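Local coordinates for protein putative nitroreductase (PDB 1VKW) that probably acts as an oxidoreductase of the nitroreductase type, its own substrate and reaction remaining to be established, at residues F16-N21 and I87-T92; K47-K52 and L77-F82; S132-D137 and W164-T169. All blocks are in the same frame, centred on the assembly; numbering follows the deposited sequence.

Interaction 1 of 3, residues F16-N21 and I87-T92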
loop_
_atom_site.group_PDB
_atom_site.type_symbol
_atom_site.label_atom_id
_atom_site.label_comp_id
_atom_site.label_asym_id
_atom_site.label_seq_id
_atom_site.Cartn_x
_atom_site.Cartn_y
_atom_site.Cartn_z
ATOM N N PHE A 16 -4.571 10.627 0.510
ATOM C CA PHE A 16 -3.622 11.304 -0.365
ATOM C C PHE A 16 -2.347 11.674 0.397
ATOM O O PHE A 16 -1.222 11.495 -0.091
ATOM C CB PHE A 16 -4.255 12.549 -0.989
ATOM C CG PHE A 16 -5.511 12.264 -1.758
ATOM C CD1 PHE A 16 -5.483 11.430 -2.874
ATOM C CD2 PHE A 16 -6.722 12.808 -1.364
ATOM C CE1 PHE A 16 -6.646 11.155 -3.587
ATOM C CE2 PHE A 16 -7.892 12.532 -2.070
ATOM C CZ PHE A 16 -7.855 11.705 -3.176
ATOM N N GLU A 17 -2.532 12.168 1.614
ATOM C CA GLU A 17 -1.406 12.567 2.447
ATOM C C GLU A 17 -0.606 11.336 2.883
ATOM O O GLU A 17 0.614 11.362 2.875
ATOM C CB GLU A 17 -1.910 13.399 3.630
ATOM C CG GLU A 17 -2.559 14.703 3.164
ATOM C CD GLU A 17 -3.366 15.427 4.225
ATOM O OE1 GLU A 17 -3.861 14.785 5.175
ATOM O OE2 GLU A 17 -3.523 16.659 4.089
ATOM N N ALA A 18 -1.289 10.244 3.217
ATOM C CA ALA A 18 -0.608 8.986 3.576
ATOM C C ALA A 18 0.258 8.449 2.436
ATOM O O ALA A 18 1.408 8.067 2.651
ATOM C CB ALA A 18 -1.615 7.938 3.993
ATOM N N ILE A 19 -0.291 8.413 1.222
ATOM C CA ILE A 19 0.477 7.966 0.060
ATOM C C ILE A 19 1.679 8.887 -0.169
ATOM O O ILE A 19 2.796 8.416 -0.398
ATOM C CB ILE A 19 -0.413 7.895 -1.208
ATOM C CG1 ILE A 19 -1.432 6.754 -1.076
ATOM C CG2 ILE A 19 0.462 7.677 -2.469
ATOM C CD1 ILE A 19 -2.582 6.779 -2.117
ATOM N N GLU A 20 1.453 10.195 -0.098
ATOM C CA GLU A 20 2.518 11.161 -0.346
ATOM C C GLU A 20 3.579 11.147 0.763
ATOM O O GLU A 20 4.745 11.431 0.501
ATOM C CB GLU A 20 1.950 12.579 -0.516
ATOM C CG GLU A 20 2.876 13.488 -1.316
ATOM C CD GLU A 20 2.556 14.968 -1.173
ATOM O OE1 GLU A 20 1.421 15.322 -0.771
ATOM O OE2 GLU A 20 3.452 15.783 -1.476
ATOM N N ASN A 21 3.185 10.820 1.994
ATOM C CA ASN A 21 4.143 10.765 3.117
ATOM C C ASN A 21 4.758 9.385 3.359
ATOM O O ASN A 21 5.577 9.223 4.264
ATOM C CB ASN A 21 3.493 11.256 4.405
ATOM C CG ASN A 21 3.285 12.751 4.417
ATOM O OD1 ASN A 21 4.149 13.516 3.983
ATOM N ND2 ASN A 21 2.136 13.181 4.927
ATOM N N ILE A 87 -2.077 -1.860 5.113
ATOM C CA ILE A 87 -1.462 -1.783 6.443
ATOM C C ILE A 87 -0.338 -0.735 6.489
ATOM O O ILE A 87 -0.256 0.054 7.446
ATOM C CB ILE A 87 -0.945 -3.177 6.879
ATOM C CG1 ILE A 87 -2.119 -4.167 6.978
ATOM C CG2 ILE A 87 -0.213 -3.085 8.213
ATOM C CD1 ILE A 87 -1.698 -5.631 7.014
ATOM N N VAL A 88 0.508 -0.728 5.458
ATOM C CA VAL A 88 1.584 0.272 5.321
ATOM C C VAL A 88 1.033 1.683 5.395
ATOM O O VAL A 88 1.540 2.527 6.140
ATOM C CB VAL A 88 2.360 0.099 3.987
ATOM C CG1 VAL A 88 3.220 1.328 3.668
ATOM C CG2 VAL A 88 3.230 -1.136 4.041
ATOM N N LEU A 89 -0.016 1.931 4.626
ATOM C CA LEU A 89 -0.620 3.253 4.570
ATOM C C LEU A 89 -1.281 3.640 5.884
ATOM O O LEU A 89 -1.288 4.810 6.263
ATOM C CB LEU A 89 -1.629 3.319 3.415
ATOM C CG LEU A 89 -0.986 3.303 2.027
ATOM C CD1 LEU A 89 -2.058 3.284 0.941
ATOM C CD2 LEU A 89 -0.038 4.506 1.848
ATOM N N PHE A 90 -1.833 2.656 6.581
ATOM C CA PHE A 90 -2.361 2.891 7.910
ATOM C C PHE A 90 -1.231 3.284 8.878
ATOM O O PHE A 90 -1.352 4.245 9.657
ATOM C CB PHE A 90 -3.108 1.656 8.406
ATOM C CG PHE A 90 -3.518 1.747 9.839
ATOM C CD1 PHE A 90 -4.366 2.765 10.264
ATOM C CD2 PHE A 90 -3.046 0.834 10.777
ATOM C CE1 PHE A 90 -4.750 2.855 11.591
ATOM C CE2 PHE A 90 -3.421 0.927 12.098
ATOM C CZ PHE A 90 -4.272 1.943 12.507
ATOM N N LEU A 91 -0.134 2.540 8.824
ATOM C CA LEU A 91 1.013 2.804 9.689
ATOM C C LEU A 91 1.629 4.174 9.392
ATOM O O LEU A 91 2.031 4.883 10.317
ATOM C CB LEU A 91 2.066 1.702 9.541
ATOM C CG LEU A 91 1.726 0.331 10.146
ATOM C CD1 LEU A 91 2.778 -0.701 9.755
ATOM C CD2 LEU A 91 1.606 0.416 11.649
ATOM N N THR A 92 1.693 4.531 8.105
ATOM C CA THR A 92 2.149 5.852 7.675
ATOM C C THR A 92 1.329 6.952 8.342
ATOM O O THR A 92 1.883 7.904 8.905
ATOM C CB THR A 92 2.030 6.003 6.138
ATOM O OG1 THR A 92 2.829 5.016 5.472
ATOM C CG2 THR A 92 2.620 7.321 5.674
#

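Interaction 2 of 3, residues K47-K52 and L77-F82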
loop_
_atom_site.group_PDB
_atom_site.type_symbol
_atom_site.label_atom_id
_atom_site.label_comp_id
_atom_site.label_asym_id
_atom_site.label_seq_id
_atom_site.Cartn_x
_atom_site.Cartn_y
_atom_site.Cartn_z
ATOM N N LYS A 47 -9.688 -4.172 3.044
ATOM C CA LYS A 47 -10.371 -4.695 1.864
ATOM C C LYS A 47 -9.558 -5.869 1.322
ATOM O O LYS A 47 -8.328 -5.840 1.338
ATOM C CB LYS A 47 -10.493 -3.614 0.793
ATOM C CG LYS A 47 -11.228 -4.071 -0.453
ATOM C CD LYS A 47 -12.721 -4.088 -0.240
ATOM C CE LYS A 47 -13.447 -4.446 -1.533
ATOM N NZ LYS A 47 -14.918 -4.272 -1.390
ATOM N N PHE A 48 -10.241 -6.905 0.855
ATOM C CA PHE A 48 -9.560 -8.025 0.216
ATOM C C PHE A 48 -10.297 -8.446 -1.052
ATOM O O PHE A 48 -11.486 -8.151 -1.224
ATOM C CB PHE A 48 -9.376 -9.196 1.193
ATOM C CG PHE A 48 -10.656 -9.719 1.795
ATOM C CD1 PHE A 48 -11.419 -10.662 1.127
ATOM C CD2 PHE A 48 -11.067 -9.305 3.054
ATOM C CE1 PHE A 48 -12.588 -11.172 1.697
ATOM C CE2 PHE A 48 -12.230 -9.794 3.621
ATOM C CZ PHE A 48 -12.993 -10.735 2.947
ATOM N N ILE A 49 -9.577 -9.110 -1.947
ATOM C CA ILE A 49 -10.128 -9.501 -3.234
ATOM C C ILE A 49 -10.840 -10.856 -3.135
ATOM O O ILE A 49 -11.973 -11.000 -3.609
ATOM C CB ILE A 49 -9.008 -9.549 -4.294
ATOM C CG1 ILE A 49 -8.394 -8.158 -4.480
ATOM C CG2 ILE A 49 -9.545 -10.055 -5.624
ATOM C CD1 ILE A 49 -7.004 -8.177 -5.087
ATOM N N THR A 50 -10.162 -11.836 -2.536
ATOM C CA THR A 50 -10.684 -13.200 -2.404
ATOM C C THR A 50 -10.775 -13.617 -0.943
ATOM O O THR A 50 -11.855 -13.965 -0.454
ATOM C CB THR A 50 -9.784 -14.193 -3.187
ATOM O OG1 THR A 50 -9.980 -14.007 -4.596
ATOM C CG2 THR A 50 -10.189 -15.629 -2.955
ATOM N N LYS A 51 -9.634 -13.605 -0.257
ATOM C CA LYS A 51 -9.571 -14.021 1.131
ATOM C C LYS A 51 -8.660 -13.100 1.933
ATOM O O LYS A 51 -7.651 -12.612 1.425
ATOM C CB LYS A 51 -9.115 -15.485 1.240
ATOM C CG LYS A 51 -7.612 -15.697 1.399
ATOM C CD LYS A 51 -7.242 -17.164 1.268
ATOM C CE LYS A 51 -5.748 -17.394 1.484
ATOM N NZ LYS A 51 -5.343 -17.195 2.904
ATOM N N LYS A 52 -9.042 -12.870 3.188
ATOM C CA LYS A 52 -8.258 -12.062 4.113
ATOM C C LYS A 52 -7.118 -12.922 4.609
ATOM O O LYS A 52 -7.340 -14.042 5.054
ATOM C CB LYS A 52 -9.125 -11.607 5.295
ATOM C CG LYS A 52 -8.421 -10.676 6.285
ATOM C CD LYS A 52 -9.318 -10.300 7.474
ATOM C CE LYS A 52 -9.474 -11.445 8.471
ATOM N NZ LYS A 52 -10.206 -11.048 9.723
ATOM N N LEU A 77 -0.409 -13.739 -4.113
ATOM C CA LEU A 77 0.622 -12.722 -3.928
ATOM C C LEU A 77 0.094 -11.300 -4.198
ATOM O O LEU A 77 0.500 -10.357 -3.525
ATOM C CB LEU A 77 1.846 -13.027 -4.789
ATOM C CG LEU A 77 2.720 -14.174 -4.274
ATOM C CD1 LEU A 77 3.711 -14.579 -5.340
ATOM C CD2 LEU A 77 3.437 -13.803 -2.983
ATOM N N VAL A 78 -0.802 -11.149 -5.172
ATOM C CA VAL A 78 -1.519 -9.869 -5.370
ATOM C C VAL A 78 -2.268 -9.510 -4.081
ATOM O O VAL A 78 -2.227 -8.363 -3.630
ATOM C CB VAL A 78 -2.481 -9.924 -6.596
ATOM C CG1 VAL A 78 -3.371 -8.698 -6.669
ATOM C CG2 VAL A 78 -1.702 -10.028 -7.873
ATOM N N GLU A 79 -2.927 -10.508 -3.488
ATOM C CA GLU A 79 -3.616 -10.367 -2.210
ATOM C C GLU A 79 -2.671 -9.859 -1.134
ATOM O O GLU A 79 -3.020 -8.947 -0.385
ATOM C CB GLU A 79 -4.212 -11.724 -1.774
ATOM C CG GLU A 79 -5.299 -11.627 -0.714
ATOM C CD GLU A 79 -6.576 -11.004 -1.255
ATOM O OE1 GLU A 79 -7.316 -11.698 -1.988
ATOM O OE2 GLU A 79 -6.837 -9.827 -0.947
ATOM N N TYR A 80 -1.481 -10.461 -1.055
ATOM C CA TYR A 80 -0.469 -10.056 -0.075
ATOM C C TYR A 80 -0.083 -8.582 -0.253
ATOM O O TYR A 80 -0.093 -7.806 0.706
ATOM C CB TYR A 80 0.767 -10.966 -0.152
ATOM C CG TYR A 80 1.640 -10.890 1.090
ATOM C CD1 TYR A 80 1.428 -11.743 2.164
ATOM C CD2 TYR A 80 2.654 -9.942 1.203
ATOM C CE1 TYR A 80 2.207 -11.666 3.310
ATOM C CE2 TYR A 80 3.448 -9.864 2.355
ATOM C CZ TYR A 80 3.212 -10.728 3.405
ATOM O OH TYR A 80 3.980 -10.662 4.552
ATOM N N GLY A 81 0.226 -8.193 -1.487
ATOM C CA GLY A 81 0.521 -6.799 -1.803
ATOM C C GLY A 81 -0.638 -5.862 -1.518
ATOM O O GLY A 81 -0.452 -4.798 -0.943
ATOM N N PHE A 82 -1.844 -6.283 -1.894
ATOM C CA PHE A 82 -3.053 -5.466 -1.745
ATOM C C PHE A 82 -3.374 -5.177 -0.271
ATOM O O PHE A 82 -3.566 -4.022 0.122
ATOM C CB PHE A 82 -4.226 -6.174 -2.435
ATOM C CG PHE A 82 -5.489 -5.351 -2.504
ATOM C CD1 PHE A 82 -5.567 -4.238 -3.343
ATOM C CD2 PHE A 82 -6.600 -5.689 -1.738
ATOM C CE1 PHE A 82 -6.738 -3.475 -3.416
ATOM C CE2 PHE A 82 -7.767 -4.927 -1.798
ATOM C CZ PHE A 82 -7.835 -3.815 -2.641
#

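Interaction 3 of 3, residues S132-D137 and W164-T169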
loop_
_atom_site.group_PDB
_atom_site.type_symbol
_atom_site.label_atom_id
_atom_site.label_comp_id
_atom_site.label_asym_id
_atom_site.label_seq_id
_atom_site.Cartn_x
_atom_site.Cartn_y
_atom_site.Cartn_z
ATOM N N SER A 132 5.185 7.083 -18.970
ATOM C CA SER A 132 5.858 5.810 -19.236
ATOM C C SER A 132 5.044 4.623 -18.704
ATOM O O SER A 132 5.244 3.480 -19.121
ATOM C CB SER A 132 7.277 5.811 -18.651
ATOM O OG SER A 132 7.277 5.613 -17.250
ATOM N N PHE A 133 4.121 4.903 -17.798
ATOM C CA PHE A 133 3.246 3.889 -17.218
ATOM C C PHE A 133 1.908 3.747 -17.940
ATOM O O PHE A 133 1.297 2.668 -17.955
ATOM C CB PHE A 133 2.982 4.231 -15.761
ATOM C CG PHE A 133 4.215 4.243 -14.916
ATOM C CD1 PHE A 133 4.773 3.056 -14.487
ATOM C CD2 PHE A 133 4.807 5.436 -14.537
ATOM C CE1 PHE A 133 5.902 3.055 -13.699
ATOM C CE2 PHE A 133 5.941 5.439 -13.742
ATOM C CZ PHE A 133 6.483 4.248 -13.323
ATOM N N LEU A 134 1.480 4.837 -18.562
ATOM C CA LEU A 134 0.113 5.011 -19.009
ATOM C C LEU A 134 -0.014 4.643 -20.477
ATOM O O LEU A 134 0.732 5.146 -21.312
ATOM C CB LEU A 134 -0.262 6.475 -18.786
ATOM C CG LEU A 134 -1.705 6.962 -18.801
ATOM C CD1 LEU A 134 -2.594 6.115 -17.909
ATOM C CD2 LEU A 134 -1.718 8.430 -18.371
ATOM N N GLU A 135 -0.953 3.761 -20.802
ATOM C CA GLU A 135 -1.215 3.418 -22.198
ATOM C C GLU A 135 -1.924 4.575 -22.912
ATOM O O GLU A 135 -1.695 4.814 -24.098
ATOM C CB GLU A 135 -2.009 2.114 -22.288
ATOM C CG GLU A 135 -1.261 0.939 -21.662
ATOM C CD GLU A 135 -2.012 -0.376 -21.773
ATOM O OE1 GLU A 135 -2.568 -0.654 -22.855
ATOM O OE2 GLU A 135 -2.037 -1.138 -20.778
ATOM N N ASN A 136 -2.729 5.323 -22.166
ATOM C CA ASN A 136 -3.451 6.493 -22.682
ATOM C C ASN A 136 -2.577 7.724 -22.790
ATOM O O ASN A 136 -1.594 7.863 -22.072
ATOM C CB ASN A 136 -4.598 6.875 -21.747
ATOM C CG ASN A 136 -5.453 5.700 -21.355
ATOM O OD1 ASN A 136 -5.022 4.833 -20.595
ATOM N ND2 ASN A 136 -6.685 5.674 -21.853
ATOM N N ASP A 137 -2.974 8.639 -23.665
ATOM C CA ASP A 137 -2.399 9.962 -23.676
ATOM C C ASP A 137 -2.924 10.636 -22.419
ATOM O O ASP A 137 -4.104 10.512 -22.085
ATOM C CB ASP A 137 -2.801 10.726 -24.936
ATOM C CG ASP A 137 -2.072 10.228 -26.186
ATOM O OD1 ASP A 137 -1.017 9.557 -26.060
ATOM O OD2 ASP A 137 -2.479 10.471 -27.345
ATOM N N TRP A 164 4.555 -1.559 -13.537
ATOM C CA TRP A 164 3.122 -1.382 -13.832
ATOM C C TRP A 164 2.854 -0.835 -15.214
ATOM O O TRP A 164 3.543 0.068 -15.698
ATOM C CB TRP A 164 2.478 -0.451 -12.813
ATOM C CG TRP A 164 2.882 -0.718 -11.414
ATOM C CD1 TRP A 164 2.601 -1.823 -10.678
ATOM C CD2 TRP A 164 3.628 0.155 -10.563
ATOM N NE1 TRP A 164 3.138 -1.699 -9.420
ATOM C CE2 TRP A 164 3.765 -0.489 -9.319
ATOM C CE3 TRP A 164 4.192 1.421 -10.724
ATOM C CZ2 TRP A 164 4.446 0.088 -8.242
ATOM C CZ3 TRP A 164 4.869 1.997 -9.642
ATOM C CH2 TRP A 164 4.982 1.328 -8.427
ATOM N N LYS A 165 1.831 -1.381 -15.850
ATOM C CA LYS A 165 1.296 -0.795 -17.064
ATOM C C LYS A 165 -0.157 -0.484 -16.756
ATOM O O LYS A 165 -0.890 -1.374 -16.312
ATOM C CB LYS A 165 1.431 -1.781 -18.227
ATOM C CG LYS A 165 1.286 -1.198 -19.622
ATOM C CD LYS A 165 1.712 -2.243 -20.703
ATOM C CE LYS A 165 1.536 -1.748 -22.141
ATOM N NZ LYS A 165 1.773 -2.826 -23.177
ATOM N N ILE A 166 -0.563 0.769 -16.978
ATOM C CA ILE A 166 -1.876 1.264 -16.556
ATOM C C ILE A 166 -2.675 1.736 -17.759
ATOM O O ILE A 166 -2.147 2.436 -18.640
ATOM C CB ILE A 166 -1.724 2.442 -15.550
ATOM C CG1 ILE A 166 -0.815 2.053 -14.376
ATOM C CG2 ILE A 166 -3.098 2.957 -15.065
ATOM C CD1 ILE A 166 -0.499 3.244 -13.437
ATOM N N LYS A 167 -3.953 1.364 -17.783
ATOM C CA LYS A 167 -4.837 1.728 -18.874
ATOM C C LYS A 167 -6.176 2.158 -18.323
ATOM O O LYS A 167 -6.762 1.470 -17.490
ATOM C CB LYS A 167 -5.022 0.547 -19.851
ATOM C CG LYS A 167 -5.885 0.875 -21.056
ATOM C CD LYS A 167 -5.980 -0.296 -22.031
ATOM C CE LYS A 167 -6.619 -1.532 -21.405
ATOM N NZ LYS A 167 -6.703 -2.634 -22.414
ATOM N N TYR A 168 -6.644 3.304 -18.795
ATOM C CA TYR A 168 -7.938 3.841 -18.431
ATOM C C TYR A 168 -8.870 3.638 -19.626
ATOM O O TYR A 168 -8.530 4.036 -20.751
ATOM C CB TYR A 168 -7.794 5.332 -18.107
ATOM C CG TYR A 168 -9.106 6.058 -17.978
ATOM C CD1 TYR A 168 -9.981 5.769 -16.941
ATOM C CD2 TYR A 168 -9.466 7.045 -18.893
ATOM C CE1 TYR A 168 -11.193 6.444 -16.824
ATOM C CE2 TYR A 168 -10.658 7.708 -18.792
ATOM C CZ TYR A 168 -11.518 7.409 -17.757
ATOM O OH TYR A 168 -12.697 8.092 -17.659
ATOM N N THR A 169 -10.036 3.040 -19.393
ATOM C CA THR A 169 -10.979 2.755 -20.487
ATOM C C THR A 169 -12.287 3.544 -20.469
ATOM O O THR A 169 -13.156 3.304 -21.301
ATOM C CB THR A 169 -11.338 1.275 -20.473
ATOM O OG1 THR A 169 -11.908 0.934 -19.197
ATOM C CG2 THR A 169 -10.103 0.427 -20.608
#

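Interaction 1 of 3, residues F16-N21 and I87-T92
L89 and I19 meet as crossing aliphatic side chains, with the L89 branch laid against the flank of the shorter helix. Its CD2 does most of the touching, 3.9 Å from I19 CG1 and equally far from I19 CA, while its CD1 stays 4.1 Å from the same I19 CG1. The CA-CB bond of I19 points away from the partner helix, yet CG1 stands beside the backbone N (chi1 -69°), where both methyls of L89 can reach it. A18 does the reverse: its CB points toward the other helix and stops 3.9 Å from L89 O, a small residue where the CA atoms of A18 and L89 come within 5.8 Å. This is a near-perpendicular helix-helix crossing, with the axes of 16-21 and 87-92 at 94° and 8.9 Å at closest approach. It places the short N-terminal helix on one flank of helix 74-93, whose I87 and L91 instead touch I66 of strand 64-67. Helix 180-198 closes the neighbouring side, with L192 on L89 and both H189 and T193 on I19. T92 meets the backbone of A18 and N21 with its methyl: CG2, anti to the backbone N, lies 3.3 Å from A18 O and 3.8 Å from N21 C. The hydroxyl turns back into its own helix, OG1 donating to V88 O at 2.9 Å from above the carbonyl plane. V88 O also accepts the backbone bond from T92 N; the OG1 bond helps fix the chi1 rotation that presents CG2 to A18 O. Beyond the contact, R125 donates to I19 O and E20 O.

Interaction 2 of 3, residues K47-K52 and L77-F82
E79 sends its carboxylate from helix 74-93 into the loop 47-52, where backbone N-H groups receive it. I49 N donates to E79 OE2 at 3.0 Å, nearly straight at 169° and on the syn lone pair. T50 N meets the other oxygen, E79 OE1, at 2.9 Å, also on the syn side though somewhat out of the carboxylate plane, and K51 N adds a weak bond to OE1. The glutamate chain bends at chi2 (70°), which places CD, like CG, 3.3 Å from K51 O, with the carboxylate oxygens turned to the N-H groups of I49 and T50. One turn along the helix, F82 receives the start of the loop. K47 CG lies in the plane of its ring, at the edge, 3.8 Å from F82 CE2. I49 CD1 sits over one face, offset toward the rim, and also reaches V78 CG1 at 4.0 Å, the I49 and V78 side chains crossing at about a right angle.

The second shell holds these groups in place. Q83 NE2 donates both to E79 OE2 and to K51 O, while Q86 NE2 bonds K47 O and F82 O, so two helix amides tie down the same loop. K47 NZ turns away to a salt bridge with E201. An alanine in place of E79 would probably leave the N-H groups of I49 and T50 without their acceptor and let this turn of the loop shift. The loop between helix 35-43 and strand 56-58 is thus anchored largely through one acidic side chain, with Q83, Q86 and the F82 ring assisting, and a buried carboxylate that accepts bonds from I49 N, T50 N and Q83 NE2 is likely to be stabilised in its charged form.

Interaction 3 of 3, residues S132-D137 and W164-T169
F133 has the most surface buried by this contact, and it meets W164 with one corner of its ring. The two side chains lie side by side and point the same way, F133 CE1 being 3.8 Å from W164 CE3, but the ring planes are inclined at 41°, an oblique pair. W164 O lies in the plane of the phenyl ring at its edge, 3.5 Å from F133 CD1. On one face of that ring sits S132 OG, itself bonded to P129 O.

E135 comes next. Extended beyond CG (chi2 -178°), it runs over two lysines of the strand and touches their aliphatic parts: OE2 is 3.5 Å from K165 CG, and OE1 is 3.5 Å from K167 CD. It crosses K165 at about a right angle and K167 obliquely. The charged ends stay apart, with E135 OE2 4.8 Å from K165 NZ and E135 OE1 4.6 Å from K167 NZ, so any attraction acts without direct contact.

Between these residues the backbones form a single parallel beta bridge: I166 N donates to F133 O, and E135 N to I166 O. The segment thereby lies along strand 165-168, the outermost of a four-stranded antiparallel sheet; the other edge of this strand pairs with 172-176, where C174 is joined to C213 by a disulfide. I166 also packs on V149 and I153 of helix 143-153.

N136 continues the pairing with its side chain in place of a backbone. OD1 accepts from Y168 N at 2.9 Å, and ND2 donates to Y168 O at 2.7 Å, in that carbonyl's plane and on a lone pair, so both ends of the amide are held and its flip is fixed.

Overall arrangement
From the N terminus, the chain first forms helix 15-21, which meets helix 74-93 much later in the chain, closing a long loop at interaction 1. Interaction 2 falls within that loop: the 47-52 segment, after helix 35-43, closes a smaller one on an earlier part of the same helix 74-93. The two contacts thus share a helix, though their centres are about 18 Å apart and they do not touch. Interaction 3 opens only after both have closed. Its loop carries helix 143-153 and returns to strand 165-168, so it ties the end of helix 130-133 and the residues that follow to the edge strand of the second sheet. No loops cross.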